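Local coordinates for LP1413 - SCCmec type IV-encoded DNA binding protein (Staphylococcus aureus, PDB 6BTC) that is an unusual single-stranded DNA-binding protein encoded by a staphylococcal cassette chromosome element, SCCmec type IV, at residues A[21-24]-A[25-28]; A[53-56]-A[57-61]. One frame throughout, in Å; residues are numbered along the deposited sequence.

Contact 1. Residues A[21-24]-A[25-28]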
ATOM      1  N   GLN A  21      -7.500   2.867   5.631  1.00 30.35           N
ATOM      2  CA  GLN A  21      -7.746   3.271   7.010  1.00 33.50           C
ATOM      3  C   GLN A  21      -6.915   4.468   7.432  1.00 28.55           C
ATOM      4  O   GLN A  21      -7.196   5.064   8.472  1.00 36.54           O
ATOM      5  CB  GLN A  21      -7.455   2.114   7.968  1.00 28.87           C
ATOM      6  CG  GLN A  21      -8.466   1.015   7.905  1.00 35.06           C
ATOM      7  CD  GLN A  21      -8.169  -0.113   8.883  1.00 46.19           C
ATOM      8  OE1 GLN A  21      -7.474   0.075   9.887  1.00 41.22           O
ATOM      9  NE2 GLN A  21      -8.692  -1.295   8.587  1.00 47.49           N
ATOM     10  N   GLN A  22      -5.897   4.818   6.676  1.00 31.48           N
ATOM     11  CA  GLN A  22      -5.146   6.023   6.971  1.00 30.10           C
ATOM     12  C   GLN A  22      -6.099   7.209   7.095  1.00 32.23           C
ATOM     13  O   GLN A  22      -7.037   7.335   6.294  1.00 26.96           O
ATOM     14  CB  GLN A  22      -4.118   6.290   5.872  1.00 31.32           C
ATOM     15  CG  GLN A  22      -2.994   5.285   5.867  1.00 31.33           C
ATOM     16  CD  GLN A  22      -2.155   5.360   7.131  1.00 38.91           C
ATOM     17  OE1 GLN A  22      -1.590   6.415   7.464  1.00 33.49           O
ATOM     18  NE2 GLN A  22      -2.084   4.246   7.851  1.00 34.56           N
ATOM     19  N   PRO A  23      -5.909   8.081   8.087  1.00 30.45           N
ATOM     20  CA  PRO A  23      -6.736   9.290   8.163  1.00 26.40           C
ATOM     21  C   PRO A  23      -6.368  10.297   7.083  1.00 28.69           C
ATOM     22  O   PRO A  23      -5.225  10.372   6.624  1.00 27.19           O
ATOM     23  CB  PRO A  23      -6.439   9.841   9.565  1.00 33.09           C
ATOM     24  CG  PRO A  23      -5.134   9.236   9.958  1.00 33.20           C
ATOM     25  CD  PRO A  23      -5.076   7.899   9.291  1.00 25.66           C
ATOM     26  N   VAL A  24      -7.372  11.071   6.671  1.00 25.92           N
ATOM     27  CA  VAL A  24      -7.167  12.090   5.653  1.00 27.74           C
ATOM     28  C   VAL A  24      -5.991  12.975   6.034  1.00 28.73           C
ATOM     29  O   VAL A  24      -5.809  13.332   7.201  1.00 28.42           O
ATOM     30  CB  VAL A  24      -8.453  12.912   5.462  1.00 30.68           C
ATOM     31  CG1 VAL A  24      -8.227  14.032   4.457  1.00 28.55           C
ATOM     32  CG2 VAL A  24      -9.576  12.009   4.986  1.00 41.24           C
ATOM     33  N   GLY A  25      -5.186  13.333   5.032  1.00 22.63           N
ATOM     34  CA  GLY A  25      -4.003  14.130   5.219  1.00 20.07           C
ATOM     35  C   GLY A  25      -2.756  13.376   5.627  1.00 22.48           C
ATOM     36  O   GLY A  25      -1.651  13.875   5.398  1.00 21.64           O
ATOM     37  N   SER A  26      -2.879  12.203   6.232  1.00 19.68           N
ATOM     38  CA  SER A  26      -1.685  11.506   6.699  1.00 23.14           C
ATOM     39  C   SER A  26      -0.821  11.049   5.528  1.00 23.70           C
ATOM     40  O   SER A  26      -1.322  10.668   4.466  1.00 20.22           O
ATOM     41  CB  SER A  26      -2.063  10.295   7.551  1.00 23.76           C
ATOM     42  OG  SER A  26      -2.862   9.397   6.830  1.00 32.30           O
ATOM     43  N   THR A  27       0.493  11.100   5.729  1.00 24.76           N
ATOM     44  CA  THR A  27       1.456  10.557   4.780  1.00 26.55           C
ATOM     45  C   THR A  27       1.969   9.203   5.257  1.00 28.89           C
ATOM     46  O   THR A  27       2.006   8.922   6.453  1.00 32.22           O
ATOM     47  CB  THR A  27       2.639  11.508   4.573  1.00 26.67           C
ATOM     48  OG1 THR A  27       3.448  11.569   5.755  1.00 31.07           O
ATOM     49  CG2 THR A  27       2.157  12.899   4.217  1.00 28.91           C
ATOM     50  N   PHE A  28       2.355   8.356   4.305  1.00 27.44           N
ATOM     51  CA  PHE A  28       2.825   7.017   4.634  1.00 29.26           C
ATOM     52  C   PHE A  28       3.594   6.431   3.455  1.00 33.52           C
ATOM     53  O   PHE A  28       3.429   6.852   2.302  1.00 29.94           O
ATOM     54  CB  PHE A  28       1.665   6.101   5.014  1.00 28.61           C
ATOM     55  CG  PHE A  28       0.685   5.871   3.895  1.00 34.13           C
ATOM     56  CD1 PHE A  28      -0.352   6.760   3.678  1.00 29.30           C
ATOM     57  CD2 PHE A  28       0.806   4.773   3.059  1.00 31.79           C
ATOM     58  CE1 PHE A  28      -1.258   6.566   2.654  1.00 29.54           C
ATOM     59  CE2 PHE A  28      -0.091   4.572   2.027  1.00 35.05           C
ATOM     60  CZ  PHE A  28      -1.125   5.467   1.823  1.00 32.67           C
TER

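Contact 2. Residues A[53-56]-A[57-61]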
ATOM      1  N   PHE A  53       1.540  -3.143  -5.022  1.00 38.94           N
ATOM      2  CA  PHE A  53       0.873  -2.041  -4.339  1.00 38.20           C
ATOM      3  C   PHE A  53       1.195  -0.715  -5.009  1.00 32.11           C
ATOM      4  O   PHE A  53       0.298   0.093  -5.254  1.00 34.39           O
ATOM      5  CB  PHE A  53       1.294  -2.001  -2.870  1.00 34.19           C
ATOM      6  CG  PHE A  53       0.806  -0.791  -2.130  1.00 24.73           C
ATOM      7  CD1 PHE A  53      -0.517  -0.679  -1.746  1.00 26.57           C
ATOM      8  CD2 PHE A  53       1.682   0.228  -1.805  1.00 33.38           C
ATOM      9  CE1 PHE A  53      -0.956   0.428  -1.054  1.00 28.48           C
ATOM     10  CE2 PHE A  53       1.249   1.337  -1.124  1.00 31.45           C
ATOM     11  CZ  PHE A  53      -0.073   1.433  -0.746  1.00 25.34           C
ATOM     12  N   ALA A  54       2.467  -0.500  -5.322  1.00 29.83           N
ATOM     13  CA  ALA A  54       2.894   0.741  -5.944  1.00 32.60           C
ATOM     14  C   ALA A  54       2.192   0.986  -7.275  1.00 41.64           C
ATOM     15  O   ALA A  54       2.001   2.143  -7.664  1.00 42.49           O
ATOM     16  CB  ALA A  54       4.405   0.717  -6.138  1.00 32.30           C
ATOM     17  N   TYR A  55       1.793  -0.078  -7.980  1.00 39.61           N
ATOM     18  CA  TYR A  55       1.154   0.078  -9.280  1.00 37.27           C
ATOM     19  C   TYR A  55      -0.362   0.097  -9.166  1.00 39.53           C
ATOM     20  O   TYR A  55      -1.033   0.785  -9.949  1.00 37.95           O
ATOM     21  CB  TYR A  55       1.643  -1.027 -10.237  1.00 40.40           C
ATOM     22  CG  TYR A  55       3.012  -0.688 -10.822  1.00 38.67           C
ATOM     23  CD1 TYR A  55       4.169  -0.854 -10.078  1.00 40.41           C
ATOM     24  CD2 TYR A  55       3.133  -0.145 -12.094  1.00 41.17           C
ATOM     25  CE1 TYR A  55       5.407  -0.508 -10.586  1.00 39.05           C
ATOM     26  CE2 TYR A  55       4.374   0.206 -12.614  1.00 36.91           C
ATOM     27  CZ  TYR A  55       5.505   0.025 -11.855  1.00 41.69           C
ATOM     28  OH  TYR A  55       6.746   0.366 -12.360  1.00 44.82           O
ATOM     29  N   TRP A  56      -0.914  -0.611  -8.184  1.00 30.88           N
ATOM     30  CA  TRP A  56      -2.329  -0.470  -7.870  1.00 35.46           C
ATOM     31  C   TRP A  56      -2.672   0.979  -7.567  1.00 38.24           C
ATOM     32  O   TRP A  56      -3.662   1.524  -8.068  1.00 34.65           O
ATOM     33  CB  TRP A  56      -2.668  -1.343  -6.671  1.00 34.88           C
ATOM     34  CG  TRP A  56      -4.010  -1.101  -6.109  1.00 31.10           C
ATOM     35  CD1 TRP A  56      -5.198  -1.527  -6.615  1.00 35.86           C
ATOM     36  CD2 TRP A  56      -4.318  -0.374  -4.914  1.00 30.75           C
ATOM     37  NE1 TRP A  56      -6.231  -1.114  -5.812  1.00 35.32           N
ATOM     38  CE2 TRP A  56      -5.714  -0.406  -4.758  1.00 31.48           C
ATOM     39  CE3 TRP A  56      -3.547   0.294  -3.959  1.00 31.28           C
ATOM     40  CZ2 TRP A  56      -6.356   0.202  -3.682  1.00 30.68           C
ATOM     41  CZ3 TRP A  56      -4.186   0.891  -2.896  1.00 29.19           C
ATOM     42  CH2 TRP A  56      -5.573   0.847  -2.768  1.00 30.72           C
ATOM     43  N   ILE A  57      -1.844   1.619  -6.750  1.00 34.22           N
ATOM     44  CA  ILE A  57      -2.165   2.937  -6.229  1.00 38.35           C
ATOM     45  C   ILE A  57      -1.940   3.988  -7.302  1.00 40.62           C
ATOM     46  O   ILE A  57      -2.646   4.999  -7.350  1.00 39.22           O
ATOM     47  CB  ILE A  57      -1.321   3.183  -4.960  1.00 36.41           C
ATOM     48  CG1 ILE A  57      -1.943   4.256  -4.064  1.00 41.06           C
ATOM     49  CG2 ILE A  57       0.106   3.532  -5.318  1.00 37.57           C
ATOM     50  CD1 ILE A  57      -1.315   4.306  -2.661  1.00 36.93           C
ATOM     51  N   LYS A  58      -0.993   3.751  -8.199  1.00 42.99           N
ATOM     52  CA  LYS A  58      -0.618   4.744  -9.189  1.00 41.31           C
ATOM     53  C   LYS A  58      -1.457   4.691 -10.461  1.00 40.91           C
ATOM     54  O   LYS A  58      -1.451   5.668 -11.216  1.00 46.15           O
ATOM     55  CB  LYS A  58       0.854   4.570  -9.559  1.00 40.39           C
ATOM     56  CG  LYS A  58       1.353   5.587 -10.567  1.00 43.38           C
ATOM     57  CD  LYS A  58       2.845   5.442 -10.786  1.00 50.05           C
ATOM     58  CE  LYS A  58       3.346   6.455 -11.804  1.00 54.07           C
ATOM     59  NZ  LYS A  58       4.823   6.370 -12.000  1.00 58.55           N
ATOM     60  N   TYR A  59      -2.179   3.593 -10.719  1.00 37.73           N
ATOM     61  CA  TYR A  59      -2.866   3.406 -11.991  1.00 32.95           C
ATOM     62  C   TYR A  59      -4.312   2.984 -11.834  1.00 39.14           C
ATOM     63  O   TYR A  59      -5.003   2.823 -12.842  1.00 43.31           O
ATOM     64  CB  TYR A  59      -2.130   2.368 -12.857  1.00 34.07           C
ATOM     65  CG  TYR A  59      -0.784   2.849 -13.343  1.00 30.57           C
ATOM     66  CD1 TYR A  59      -0.695   3.882 -14.261  1.00 35.37           C
ATOM     67  CD2 TYR A  59       0.389   2.280 -12.884  1.00 34.51           C
ATOM     68  CE1 TYR A  59       0.535   4.344 -14.718  1.00 33.21           C
ATOM     69  CE2 TYR A  59       1.631   2.737 -13.328  1.00 40.64           C
ATOM     70  CZ  TYR A  59       1.687   3.770 -14.253  1.00 39.21           C
ATOM     71  OH  TYR A  59       2.896   4.237 -14.703  1.00 45.07           O
ATOM     72  N   THR A  60      -4.784   2.776 -10.618  1.00 37.06           N
ATOM     73  CA  THR A  60      -6.200   2.541 -10.395  1.00 37.36           C
ATOM     74  C   THR A  60      -6.880   3.885 -10.170  1.00 43.61           C
ATOM     75  O   THR A  60      -6.464   4.628  -9.270  1.00 42.33           O
ATOM     76  CB  THR A  60      -6.416   1.640  -9.197  1.00 35.63           C
ATOM     77  OG1 THR A  60      -5.602   0.468  -9.335  1.00 47.02           O
ATOM     78  CG2 THR A  60      -7.878   1.243  -9.085  1.00 41.05           C
ATOM     79  N   PRO A  61      -7.885   4.254 -10.961  1.00 48.03           N
ATOM     80  CA  PRO A  61      -8.448   5.601 -10.853  1.00 40.34           C
ATOM     81  C   PRO A  61      -9.435   5.722  -9.708  1.00 37.97           C
ATOM     82  O   PRO A  61     -10.092   4.760  -9.303  1.00 36.60           O
ATOM     83  CB  PRO A  61      -9.155   5.788 -12.200  1.00 49.04           C
ATOM     84  CG  PRO A  61      -9.601   4.410 -12.551  1.00 43.43           C
ATOM     85  CD  PRO A  61      -8.507   3.495 -12.063  1.00 45.48           C
TER

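Contact 1. Residues A[21-24]-A[25-28]
G25 follows V24 at the corner of a type II beta turn running from P23 to S26. Its backbone takes a positive phi of 84°, which would jam a beta carbon against V24 O, so this corner calls for glycine. One step on, S26 closes the turn twice over. Its backbone N reaches back to P23 O at 3.0 Å, with a fairly straight N-H...O angle of 159°, and its hydroxyl OG gives a second bond to P23 O at 2.6 Å. OG comes in along a lone pair in the carbonyl plane, while the amide donor is tilted from that plane. With chi1 at 59°, OG lies between the S26 backbone N and carbonyl carbon and faces back into the turn, where it also passes 3.6 Å from P23 CD and 3.3 Å from Q22 OE1. At F28 the chain has entered strand 27-28. The Q22 chain, bent at chi2, lays CG over one face of the phenyl ring in a CH-pi contact, 4.1 Å from CG to the F28 ring centroid, and L33 of helix 30-34 touches both side chains. The turn thus carries the chain of this winged-helix-like fold from helix 6-21 into its first strand. Because OG spends its proton on P23 O, the serine side chain and backbone clasp the same carbonyl, which should stiffen the reversal.

Contact 2. Residues A[53-56]-A[57-61]
W56 O takes two hydrogen bonds from T60. The hydroxyl OG1 donates from 2.5 Å, lying in the carbonyl plane on a lone pair of W56 O; the backbone N, 3.1 Å from the same oxygen, comes in tilted from that plane. T60 OG1 is anti to its own carbonyl carbon (chi1 -51°), which turns it back along the chain, and there it also meets W56 CD1 at 3.4 Å, with T60 CB over one face of the indole. A turn earlier, I57 N bonds to F53 O at 3.0 Å, almost in line with the carbonyl, while the bonds from K58 N to A54 O and from Y59 N to Y55 O are weak. All this belongs to helix 43-59, the third helix of a winged-helix-like topology, which leads into the hairpin of strands 65-71 and 74-79. On its inner side, F53 CZ meets I57 CD1 at 3.7 Å; F53 and W56 also pack on I16 of helix 6-21, and I57 on Y77. Y55 and Y59 project from the exposed side, lying side by side and pointing the same way because both have CG anti to the carbonyl carbon. Their ring planes are only 27° apart but slid so far that the rings barely overlap: Y55 CD2 sits at the Y59 ring edge, 3.5 Å from Y59 CE2.

Contact 1 precedes contact 2 in the chain, and their centres lie about 16 Å apart, yet the two meet in the hydrophobic interior, where F28 CE2 comes within 4.2 Å of F53 CZ. Strand 74-79 joins them: Y77 pairs through its backbone with F28 of contact 1, while its side chain packs against A54 and I57 of contact 2. The turn of contact 1 lies at the surface, whereas 53-61 has one buried side and one exposed. In winged-helix proteins the third helix commonly reads duplex DNA; whether helix 43-59 does so here is not settled by a model of one protein chain without DNA.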